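Long-range contact in yersinopine dehydrogenase (Yersinia pestis, PDB 6C4M), which catalyses the NADPH-dependent reductive condensation of pyruvate with an aminobutanoate-histidine intermediate, the last step in making the metallophore yersinopine: residues Thr256-Leu265 / Val402-Leu413. Residues are numbered along the deposited sequence; the frame is centred on the assembly and turned at random.
Sequences TNYVHPPLAL and VPLEDVHKLRTL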
ATOM      1  N   THR A 256       9.571  -2.063  19.289  1.00 31.80           N
ATOM      2  CA  THR A 256       8.322  -2.790  19.488  1.00 32.16           C
ATOM      3  C   THR A 256       7.373  -2.044  20.400  1.00 31.53           C
ATOM      4  O   THR A 256       6.164  -2.234  20.291  1.00 30.37           O
ATOM      5  CB  THR A 256       8.546  -4.192  20.048  1.00 37.67           C
ATOM      6  OG1 THR A 256       9.171  -4.093  21.335  1.00 37.12           O
ATOM      7  CG2 THR A 256       9.402  -5.021  19.086  1.00 39.16           C
ATOM      8  N   ASN A 257       7.871  -1.186  21.283  1.00 28.65           N
ATOM      9  CA  ASN A 257       6.948  -0.405  22.100  1.00 26.93           C
ATOM     10  C   ASN A 257       6.126   0.556  21.265  1.00 28.54           C
ATOM     11  O   ASN A 257       5.006   0.900  21.657  1.00 29.25           O
ATOM     12  CB  ASN A 257       7.696   0.382  23.167  1.00 28.63           C
ATOM     13  CG  ASN A 257       8.334  -0.521  24.235  1.00 31.09           C
ATOM     14  OD1 ASN A 257       9.189  -1.348  23.923  1.00 34.18           O
ATOM     15  ND2 ASN A 257       7.901  -0.371  25.494  1.00 31.69           N
ATOM     16  N   TYR A 258       6.673   1.025  20.138  1.00 28.11           N
ATOM     17  CA  TYR A 258       5.980   1.961  19.256  1.00 23.78           C
ATOM     18  C   TYR A 258       5.059   1.249  18.274  1.00 27.67           C
ATOM     19  O   TYR A 258       3.952   1.728  18.013  1.00 30.62           O
ATOM     20  CB  TYR A 258       6.998   2.801  18.468  1.00 28.37           C
ATOM     21  CG  TYR A 258       7.822   3.712  19.339  1.00 26.58           C
ATOM     22  CD1 TYR A 258       7.358   4.969  19.687  1.00 28.22           C
ATOM     23  CD2 TYR A 258       9.054   3.302  19.834  1.00 31.74           C
ATOM     24  CE1 TYR A 258       8.128   5.812  20.493  1.00 28.97           C
ATOM     25  CE2 TYR A 258       9.825   4.131  20.643  1.00 29.12           C
ATOM     26  CZ  TYR A 258       9.342   5.380  20.986  1.00 33.63           C
ATOM     27  OH  TYR A 258      10.082   6.238  21.795  1.00 35.24           O
ATOM     28  N   VAL A 259       5.500   0.124  17.716  1.00 28.95           N
ATOM     29  CA  VAL A 259       4.876  -0.460  16.536  1.00 31.59           C
ATOM     30  C   VAL A 259       3.876  -1.555  16.891  1.00 31.85           C
ATOM     31  O   VAL A 259       2.823  -1.671  16.259  1.00 29.39           O
ATOM     32  CB  VAL A 259       5.971  -1.004  15.599  1.00 34.22           C
ATOM     33  CG1 VAL A 259       5.397  -1.791  14.434  1.00 34.00           C
ATOM     34  CG2 VAL A 259       6.795   0.136  15.100  1.00 32.89           C
ATOM     35  N   HIS A 260       4.213  -2.412  17.842  1.00 27.97           N
ATOM     36  CA  HIS A 260       3.334  -3.540  18.147  1.00 28.75           C
ATOM     37  C   HIS A 260       1.965  -3.130  18.655  1.00 28.12           C
ATOM     38  O   HIS A 260       0.969  -3.721  18.199  1.00 30.89           O
ATOM     39  CB  HIS A 260       4.020  -4.488  19.135  1.00 27.82           C
ATOM     40  CG  HIS A 260       4.970  -5.426  18.474  1.00 33.78           C
ATOM     41  ND1 HIS A 260       5.563  -6.490  19.124  1.00 38.63           N
ATOM     42  CD2 HIS A 260       5.478  -5.419  17.218  1.00 38.26           C
ATOM     43  CE1 HIS A 260       6.376  -7.113  18.285  1.00 38.90           C
ATOM     44  NE2 HIS A 260       6.347  -6.478  17.126  1.00 37.29           N
ATOM     45  N   PRO A 261       1.810  -2.227  19.617  1.00 31.78           N
ATOM     46  CA  PRO A 261       0.464  -2.051  20.193  1.00 31.57           C
ATOM     47  C   PRO A 261      -0.547  -1.575  19.160  1.00 29.85           C
ATOM     48  O   PRO A 261      -1.678  -2.077  19.124  1.00 27.33           O
ATOM     49  CB  PRO A 261       0.680  -1.031  21.320  1.00 27.64           C
ATOM     50  CG  PRO A 261       2.112  -1.332  21.788  1.00 27.46           C
ATOM     51  CD  PRO A 261       2.838  -1.582  20.460  1.00 28.80           C
ATOM     52  N   PRO A 262      -0.196  -0.640  18.275  1.00 27.98           N
ATOM     53  CA  PRO A 262      -1.201  -0.204  17.279  1.00 27.26           C
ATOM     54  C   PRO A 262      -1.611  -1.303  16.318  1.00 27.94           C
ATOM     55  O   PRO A 262      -2.798  -1.409  15.958  1.00 27.59           O
ATOM     56  CB  PRO A 262      -0.495   0.944  16.553  1.00 28.67           C
ATOM     57  CG  PRO A 262       0.500   1.440  17.530  1.00 29.66           C
ATOM     58  CD  PRO A 262       0.986   0.222  18.255  1.00 27.21           C
ATOM     59  N   LEU A 263      -0.654  -2.126  15.890  1.00 25.47           N
ATOM     60  CA  LEU A 263      -0.935  -3.215  14.960  1.00 28.45           C
ATOM     61  C   LEU A 263      -1.600  -4.388  15.665  1.00 27.92           C
ATOM     62  O   LEU A 263      -2.602  -4.922  15.186  1.00 27.85           O
ATOM     63  CB  LEU A 263       0.370  -3.677  14.296  1.00 28.04           C
ATOM     64  CG  LEU A 263       0.780  -3.044  12.968  1.00 38.71           C
ATOM     65  CD1 LEU A 263       0.477  -1.564  12.941  1.00 35.79           C
ATOM     66  CD2 LEU A 263       2.253  -3.325  12.709  1.00 33.43           C
ATOM     67  N   ALA A 264      -1.048  -4.798  16.800  1.00 24.89           N
ATOM     68  CA  ALA A 264      -1.480  -6.023  17.450  1.00 26.23           C
ATOM     69  C   ALA A 264      -2.800  -5.835  18.183  1.00 24.71           C
ATOM     70  O   ALA A 264      -3.511  -6.811  18.434  1.00 25.64           O
ATOM     71  CB  ALA A 264      -0.403  -6.513  18.438  1.00 32.91           C
ATOM     72  N   LEU A 265      -3.102  -4.609  18.599  1.00 24.65           N
ATOM     73  CA  LEU A 265      -4.289  -4.318  19.385  1.00 24.32           C
ATOM     74  C   LEU A 265      -5.371  -3.622  18.559  1.00 26.10           C
ATOM     75  O   LEU A 265      -6.367  -3.158  19.115  1.00 25.26           O
ATOM     76  CB  LEU A 265      -3.904  -3.463  20.601  1.00 25.52           C
ATOM     77  CG  LEU A 265      -2.815  -4.010  21.540  1.00 25.30           C
ATOM     78  CD1 LEU A 265      -2.701  -3.100  22.758  1.00 25.91           C
ATOM     79  CD2 LEU A 265      -3.107  -5.455  21.988  1.00 26.32           C
ATOM     80  N   VAL A 402       3.062 -12.048  21.262  1.00 29.93           N
ATOM     81  CA  VAL A 402       2.400 -10.874  20.708  1.00 31.03           C
ATOM     82  C   VAL A 402       0.894 -11.121  20.805  1.00 33.44           C
ATOM     83  O   VAL A 402       0.387 -12.050  20.151  1.00 34.11           O
ATOM     84  CB  VAL A 402       2.853 -10.593  19.260  1.00 35.72           C
ATOM     85  CG1 VAL A 402       2.088  -9.425  18.702  1.00 35.70           C
ATOM     86  CG2 VAL A 402       4.378 -10.300  19.247  1.00 39.53           C
ATOM     87  N   PRO A 403       0.144 -10.335  21.595  1.00 29.61           N
ATOM     88  CA  PRO A 403       0.422  -9.069  22.298  1.00 32.99           C
ATOM     89  C   PRO A 403       0.715  -9.136  23.810  1.00 26.55           C
ATOM     90  O   PRO A 403       0.794  -8.079  24.447  1.00 28.71           O
ATOM     91  CB  PRO A 403      -0.882  -8.317  22.107  1.00 26.40           C
ATOM     92  CG  PRO A 403      -1.932  -9.435  22.314  1.00 29.07           C
ATOM     93  CD  PRO A 403      -1.278 -10.694  21.688  1.00 32.14           C
ATOM     94  N   LEU A 404       0.836 -10.334  24.373  1.00 26.40           N
ATOM     95  CA  LEU A 404       0.942 -10.451  25.837  1.00 30.74           C
ATOM     96  C   LEU A 404       2.086  -9.602  26.384  1.00 29.25           C
ATOM     97  O   LEU A 404       1.910  -8.849  27.358  1.00 27.58           O
ATOM     98  CB  LEU A 404       1.124 -11.914  26.236  1.00 26.69           C
ATOM     99  CG  LEU A 404       1.241 -12.167  27.744  1.00 33.06           C
ATOM    100  CD1 LEU A 404      -0.007 -11.737  28.456  1.00 31.32           C
ATOM    101  CD2 LEU A 404       1.510 -13.627  27.986  1.00 36.90           C
ATOM    102  N   GLU A 405       3.272  -9.713  25.774  1.00 31.19           N
ATOM    103  CA  GLU A 405       4.430  -8.925  26.220  1.00 28.63           C
ATOM    104  C   GLU A 405       4.173  -7.429  26.047  1.00 30.76           C
ATOM    105  O   GLU A 405       4.511  -6.622  26.930  1.00 25.25           O
ATOM    106  CB  GLU A 405       5.676  -9.352  25.438  1.00 33.10           C
ATOM    107  CG  GLU A 405       6.245 -10.759  25.800  1.00 36.61           C
ATOM    108  CD  GLU A 405       7.380 -11.203  24.854  1.00 40.51           C
ATOM    109  OE1 GLU A 405       7.980 -10.333  24.181  1.00 36.36           O
ATOM    110  OE2 GLU A 405       7.651 -12.423  24.774  1.00 42.42           O
ATOM    111  N   ASP A 406       3.513  -7.055  24.937  1.00 29.99           N
ATOM    112  CA  ASP A 406       3.287  -5.650  24.600  1.00 27.03           C
ATOM    113  C   ASP A 406       2.259  -5.033  25.526  1.00 26.95           C
ATOM    114  O   ASP A 406       2.379  -3.868  25.922  1.00 30.88           O
ATOM    115  CB  ASP A 406       2.841  -5.534  23.130  1.00 29.80           C
ATOM    116  CG  ASP A 406       3.774  -6.292  22.184  1.00 36.81           C
ATOM    117  OD1 ASP A 406       4.863  -5.776  21.817  1.00 31.26           O
ATOM    118  OD2 ASP A 406       3.443  -7.448  21.856  1.00 38.54           O
ATOM    119  N   VAL A 407       1.245  -5.802  25.896  1.00 24.66           N
ATOM    120  CA  VAL A 407       0.270  -5.310  26.846  1.00 24.60           C
ATOM    121  C   VAL A 407       0.931  -5.048  28.193  1.00 26.39           C
ATOM    122  O   VAL A 407       0.743  -3.985  28.795  1.00 27.15           O
ATOM    123  CB  VAL A 407      -0.896  -6.299  26.940  1.00 24.95           C
ATOM    124  CG1 VAL A 407      -1.805  -5.949  28.062  1.00 31.75           C
ATOM    125  CG2 VAL A 407      -1.672  -6.247  25.573  1.00 27.05           C
ATOM    126  N   HIS A 408       1.737  -5.999  28.675  1.00 26.19           N
ATOM    127  CA  HIS A 408       2.443  -5.788  29.938  1.00 27.04           C
ATOM    128  C   HIS A 408       3.336  -4.547  29.873  1.00 27.23           C
ATOM    129  O   HIS A 408       3.284  -3.677  30.750  1.00 28.15           O
ATOM    130  CB  HIS A 408       3.279  -7.020  30.271  1.00 27.49           C
ATOM    131  CG  HIS A 408       2.480  -8.225  30.638  1.00 29.15           C
ATOM    132  ND1 HIS A 408       2.995  -9.496  30.540  1.00 29.51           N
ATOM    133  CD2 HIS A 408       1.216  -8.363  31.108  1.00 29.94           C
ATOM    134  CE1 HIS A 408       2.090 -10.371  30.932  1.00 30.74           C
ATOM    135  NE2 HIS A 408       0.991  -9.711  31.266  1.00 30.47           N
ATOM    136  N   LYS A 409       4.125  -4.417  28.810  1.00 27.19           N
ATOM    137  CA  LYS A 409       5.052  -3.289  28.757  1.00 29.78           C
ATOM    138  C   LYS A 409       4.314  -1.961  28.736  1.00 30.75           C
ATOM    139  O   LYS A 409       4.725  -0.998  29.399  1.00 26.91           O
ATOM    140  CB  LYS A 409       5.951  -3.409  27.540  1.00 32.59           C
ATOM    141  CG  LYS A 409       7.010  -4.520  27.639  1.00 29.26           C
ATOM    142  CD  LYS A 409       7.657  -4.693  26.260  1.00 33.19           C
ATOM    143  CE  LYS A 409       8.494  -5.943  26.157  1.00 44.83           C
ATOM    144  NZ  LYS A 409       9.117  -6.067  24.806  1.00 48.73           N
ATOM    145  N   LEU A 410       3.205  -1.894  27.989  1.00 28.32           N
ATOM    146  CA  LEU A 410       2.490  -0.640  27.873  1.00 26.81           C
ATOM    147  C   LEU A 410       1.673  -0.364  29.121  1.00 24.97           C
ATOM    148  O   LEU A 410       1.587   0.791  29.557  1.00 27.95           O
ATOM    149  CB  LEU A 410       1.608  -0.666  26.606  1.00 27.93           C
ATOM    150  CG  LEU A 410       0.733   0.552  26.358  1.00 30.09           C
ATOM    151  CD1 LEU A 410       1.625   1.767  26.240  1.00 31.90           C
ATOM    152  CD2 LEU A 410      -0.065   0.334  25.077  1.00 28.63           C
ATOM    153  N   ARG A 411       1.079  -1.395  29.733  1.00 24.63           N
ATOM    154  CA  ARG A 411       0.342  -1.157  30.971  1.00 28.62           C
ATOM    155  C   ARG A 411       1.250  -0.606  32.058  1.00 27.62           C
ATOM    156  O   ARG A 411       0.870   0.320  32.789  1.00 27.68           O
ATOM    157  CB  ARG A 411      -0.329  -2.434  31.464  1.00 33.08           C
ATOM    158  CG  ARG A 411      -1.060  -2.252  32.820  1.00 35.39           C
ATOM    159  CD  ARG A 411      -1.912  -3.458  33.177  1.00 45.86           C
ATOM    160  NE  ARG A 411      -2.807  -3.791  32.063  1.00 51.11           N
ATOM    161  CZ  ARG A 411      -3.781  -4.679  32.120  1.00 55.31           C
ATOM    162  NH1 ARG A 411      -4.013  -5.311  33.268  1.00 64.59           N
ATOM    163  NH2 ARG A 411      -4.538  -4.912  31.037  1.00 53.09           N
ATOM    164  N   THR A 412       2.453  -1.171  32.201  1.00 27.02           N
ATOM    165  CA  THR A 412       3.379  -0.646  33.201  1.00 26.70           C
ATOM    166  C   THR A 412       3.604   0.846  32.983  1.00 30.50           C
ATOM    167  O   THR A 412       3.517   1.640  33.927  1.00 28.12           O
ATOM    168  CB  THR A 412       4.708  -1.419  33.169  1.00 27.38           C
ATOM    169  OG1 THR A 412       4.494  -2.782  33.597  1.00 28.54           O
ATOM    170  CG2 THR A 412       5.735  -0.768  34.117  1.00 30.20           C
ATOM    171  N   LEU A 413       3.849   1.253  31.727  1.00 26.67           N
ATOM    172  CA  LEU A 413       4.093   2.667  31.440  1.00 27.48           C
ATOM    173  C   LEU A 413       2.850   3.525  31.621  1.00 26.00           C
ATOM    174  O   LEU A 413       2.954   4.673  32.077  1.00 28.42           O
ATOM    175  CB  LEU A 413       4.649   2.810  30.034  1.00 25.15           C
ATOM    176  CG  LEU A 413       6.007   2.159  29.829  1.00 28.00           C
ATOM    177  CD1 LEU A 413       6.408   2.023  28.363  1.00 32.95           C
ATOM    178  CD2 LEU A 413       7.018   2.985  30.535  1.00 29.13           C
TER
HETATM  179  O   HOH W   1      10.773  -3.487  24.487  1.00 36.71           O
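Helix 256-264, kinked at P261 and P262, packs against the helix of 402-413 with axes 9.6 Å apart and N-to-C directions at 117°, bringing the CA atoms of A264 and P403 to 6.0 Å. H260 ND1 donates to D406 OD1 at 2.9 Å, nearly in the imidazole plane but bent, with 136° at the hydrogen; ND1 approaches OD1 on its syn side, tilted out of the carboxylate plane. With CG of H260 anti to its carbonyl carbon (chi1 -82°), the ring lies beside the carboxylate. T256 CG2, one turn earlier, sits over the rim of one face of the imidazole, and V402 CG2 lies 3.9 Å from H260 CE1. H260 is the inferred proton donor/acceptor of this opine dehydrogenase, and this histidine-carboxylate pair probably sets its orientation. On the NADP side, a water donates to N257 OD1 and accepts from NZ of the extended K409, while N257 ND2 hydrogen-bonds to S141 OG. Toward the C-terminal end of 256-265 the interface is apolar: P261 CB meets L410 CD2, A264 CB touches V402 CG1 at 3.8 Å, and L265 CD2 rests against both P403 CB (3.6 Å) and V407 CG2, with F434 of helix 425-445 touching both L265 and V407.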